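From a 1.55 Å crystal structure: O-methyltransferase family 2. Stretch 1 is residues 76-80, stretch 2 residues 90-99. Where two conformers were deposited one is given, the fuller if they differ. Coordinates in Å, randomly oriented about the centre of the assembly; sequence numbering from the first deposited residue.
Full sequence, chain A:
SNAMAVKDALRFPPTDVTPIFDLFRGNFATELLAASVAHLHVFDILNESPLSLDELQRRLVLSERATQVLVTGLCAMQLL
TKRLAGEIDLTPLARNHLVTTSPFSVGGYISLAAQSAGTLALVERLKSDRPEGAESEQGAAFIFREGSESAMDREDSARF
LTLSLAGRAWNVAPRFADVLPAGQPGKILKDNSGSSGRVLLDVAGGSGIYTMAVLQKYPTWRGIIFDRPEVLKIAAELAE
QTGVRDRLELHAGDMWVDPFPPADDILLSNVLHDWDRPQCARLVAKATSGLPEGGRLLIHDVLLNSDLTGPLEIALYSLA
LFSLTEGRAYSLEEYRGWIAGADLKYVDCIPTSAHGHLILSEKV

Stretch 1 (76-80) AMQLL
Stretch 2 90-99: LTPLARNHLV

Two stretches of one chain meet here and bury 348 Å² between them, both sides summed. Leu-79 has the largest share of the contact, with 94 Å² covered by the other stretch. Thr-91 follows with 52 Å² and Leu-80 with 47 Å².

Stretch 1 begins at the end of a helix. Ala-76 is still helical (phi/psi -66/-27), and Met-77, a selenomethionine, is the first residue to leave helical values (-86/7). Gln-78 takes a left-handed conformation (66/35). Leu-79 lies at -110/-28, and Leu-80 is extended at -119/163. In stretch 2, Leu-90 (-74/148) and Thr-91 (-83/163) are extended. A helix then runs from Pro-92 to His-97, with phi/psi near -60/-40 in its first turn. Leu-98 is the first residue to leave helical phi/psi, at -122/5.

Leu-80 and Leu-90 form an antiparallel, non-hydrogen-bonded bridge pair, with their CA atoms 4.5 Å apart. One residue back along stretch 1, the CA of Leu-79 lies 5.0 Å from the CA of Ala-94, so the register passes from strand to helix.

Leu-79 has chi1 -60° (m) and chi2 173° (t). Its CA-to-CB bond points away from stretch 2 overall, yet CB still touches it, and the end of the side chain comes nearer. Leu-79 CB is 4.0 Å from Ala-94 CB. Leu-79 CD2 lies 3.7 Å from Leu-93 CD2. Leu-98 CD1 is in reach of both methyls, 3.7 Å from Leu-79 CD1 and 3.8 Å from Leu-79 CD2. The leucine thus packs against Leu-93, Ala-94 and Leu-98. Leu-93 has chi1 -177° (t) and chi2 71° (p); Leu-98 has -63° (m) and 167° (t). Leu-93, Ala-94 and Leu-98 all point their CA-to-CB bonds toward stretch 1.

The backbone of Leu-79 is also engaged. Thr-91 N donates to Leu-79 O at 3.1 Å, with a nearly straight N-H...O angle of 174°. Ala-94 CB sits close to the same carbonyl, 3.1 Å from Leu-79 O.

Thr-91 points its CA-to-CB bond toward stretch 1, with chi1 64° (p). Its OG1 donates to Gln-78 O at 2.9 Å. Thr-91 is also the N-cap of the helix: Ala-94 N donates to Thr-91 OG1 in a weak bond of 3.4 Å, at an angle of 167°. One hydroxyl therefore caps the helix and ties its start to stretch 1. Thr-91 CG2 lies 3.7 Å from Leu-80 O. Within the helix, Arg-95 N bonds to Thr-91 O at 2.9 Å, and Leu-98 N to Ala-94 O at 2.8 Å.

Leu-80 (chi1 -56°, m; chi2 -178°, t) and Leu-90 (-58°, m; -177°, t) have similar rotamers. Both CA-to-CB bonds point away from the opposite stretch and the side chains diverge, but their ends come nearer. Leu-80 CD2 and Leu-90 CD2 meet at 3.4 Å, a tight apolar contact.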

# COMPACT_ATOMS: atom_id res chain seq x y z
N ALA A 76 -1.91 0.96 13.71
CA ALA A 76 -1.41 2.02 12.85
C ALA A 76 -2.41 2.38 11.76
O ALA A 76 -2.40 3.52 11.29
CB ALA A 76 -0.07 1.61 12.23
N MSE A 77 -3.26 1.43 11.36
CA MSE A 77 -4.31 1.66 10.37
C MSE A 77 -5.59 2.21 11.02
O MSE A 77 -6.63 2.32 10.37
CB MSE A 77 -4.63 0.37 9.63
CG MSE A 77 -3.58 -0.01 8.58
SE MSE A 77 -4.08 -1.64 7.57
CE MSE A 77 -2.80 -2.80 8.40
N GLN A 78 -5.50 2.54 12.32
CA GLN A 78 -6.60 3.15 13.08
C GLN A 78 -7.79 2.19 13.21
O GLN A 78 -8.96 2.60 13.22
CB GLN A 78 -7.03 4.48 12.47
CG GLN A 78 -5.89 5.46 12.30
CD GLN A 78 -6.32 6.88 12.55
OE1 GLN A 78 -7.10 7.44 11.78
NE2 GLN A 78 -5.86 7.46 13.65
N LEU A 79 -7.48 0.90 13.34
CA LEU A 79 -8.51 -0.13 13.47
C LEU A 79 -8.55 -0.75 14.85
O LEU A 79 -9.61 -1.23 15.28
CB LEU A 79 -8.30 -1.22 12.42
CG LEU A 79 -8.35 -0.71 10.98
CD1 LEU A 79 -7.97 -1.82 10.00
CD2 LEU A 79 -9.74 -0.12 10.67
N LEU A 80 -7.42 -0.78 15.55
CA LEU A 80 -7.38 -1.13 16.96
C LEU A 80 -6.83 0.04 17.75
O LEU A 80 -6.20 0.96 17.21
CB LEU A 80 -6.52 -2.37 17.21
CG LEU A 80 -6.84 -3.67 16.48
CD1 LEU A 80 -5.89 -4.79 16.91
CD2 LEU A 80 -8.25 -4.09 16.71
N LEU A 90 -11.30 -2.57 19.61
CA LEU A 90 -11.61 -2.03 18.29
C LEU A 90 -11.83 -0.53 18.38
O LEU A 90 -12.33 -0.02 19.38
CB LEU A 90 -12.87 -2.67 17.71
CG LEU A 90 -12.86 -4.18 17.53
CD1 LEU A 90 -14.19 -4.63 16.86
CD2 LEU A 90 -11.64 -4.60 16.70
N THR A 91 -11.48 0.19 17.29
CA THR A 91 -11.99 1.53 17.08
C THR A 91 -13.37 1.45 16.43
O THR A 91 -13.75 0.42 15.87
CB THR A 91 -11.07 2.33 16.16
OG1 THR A 91 -11.09 1.67 14.90
CG2 THR A 91 -9.63 2.36 16.70
N PRO A 92 -14.14 2.53 16.48
CA PRO A 92 -15.44 2.52 15.79
C PRO A 92 -15.32 2.17 14.33
O PRO A 92 -16.17 1.45 13.80
CB PRO A 92 -15.96 3.95 16.00
CG PRO A 92 -15.34 4.37 17.30
CD PRO A 92 -13.97 3.72 17.34
N LEU A 93 -14.25 2.63 13.66
CA LEU A 93 -14.08 2.32 12.25
C LEU A 93 -14.04 0.80 12.02
O LEU A 93 -14.72 0.30 11.13
CB LEU A 93 -12.81 2.99 11.75
CG LEU A 93 -12.46 2.85 10.28
CD1 LEU A 93 -13.45 3.67 9.48
CD2 LEU A 93 -11.00 3.31 10.04
N ALA A 94 -13.29 0.06 12.84
CA ALA A 94 -13.24 -1.40 12.71
C ALA A 94 -14.56 -2.03 13.16
O ALA A 94 -15.05 -2.98 12.54
CB ALA A 94 -12.09 -2.00 13.55
N ARG A 95 -15.14 -1.50 14.24
CA ARG A 95 -16.37 -2.11 14.75
C ARG A 95 -17.50 -2.01 13.73
O ARG A 95 -18.31 -2.94 13.59
CB ARG A 95 -16.75 -1.45 16.08
CG ARG A 95 -17.77 -2.27 16.89
CD ARG A 95 -18.09 -1.68 18.26
NE ARG A 95 -16.91 -1.27 19.04
CZ ARG A 95 -16.23 -2.02 19.91
NH1 ARG A 95 -16.52 -3.31 20.08
NH2 ARG A 95 -15.19 -1.49 20.57
N ASN A 96 -17.57 -0.89 13.01
CA ASN A 96 -18.65 -0.68 12.05
C ASN A 96 -18.40 -1.37 10.73
O ASN A 96 -19.35 -1.70 10.02
CB ASN A 96 -18.85 0.82 11.81
CG ASN A 96 -19.34 1.53 13.06
OD1 ASN A 96 -20.04 0.92 13.86
ND2 ASN A 96 -18.96 2.79 13.24
N HIS A 97 -17.14 -1.55 10.34
CA HIS A 97 -16.88 -1.97 8.97
C HIS A 97 -16.13 -3.29 8.84
O HIS A 97 -16.06 -3.82 7.73
CB HIS A 97 -16.13 -0.85 8.23
CG HIS A 97 -16.84 0.45 8.32
ND1 HIS A 97 -18.12 0.63 7.83
CD2 HIS A 97 -16.48 1.64 8.87
CE1 HIS A 97 -18.51 1.87 8.08
NE2 HIS A 97 -17.54 2.50 8.71
N LEU A 98 -15.57 -3.84 9.91
CA LEU A 98 -14.82 -5.09 9.78
C LEU A 98 -15.35 -6.21 10.66
O LEU A 98 -14.75 -7.29 10.70
CB LEU A 98 -13.32 -4.84 10.04
CG LEU A 98 -12.74 -3.87 8.97
CD1 LEU A 98 -11.28 -3.25 9.27
CD2 LEU A 98 -12.76 -4.50 7.58
N VAL A 99 -16.46 -5.99 11.35
CA VAL A 99 -17.17 -7.03 12.10
C VAL A 99 -18.26 -7.59 11.19
O VAL A 99 -19.00 -6.82 10.56
CB VAL A 99 -17.74 -6.45 13.41
CG1 VAL A 99 -18.65 -7.46 14.10
CG2 VAL A 99 -16.62 -6.05 14.36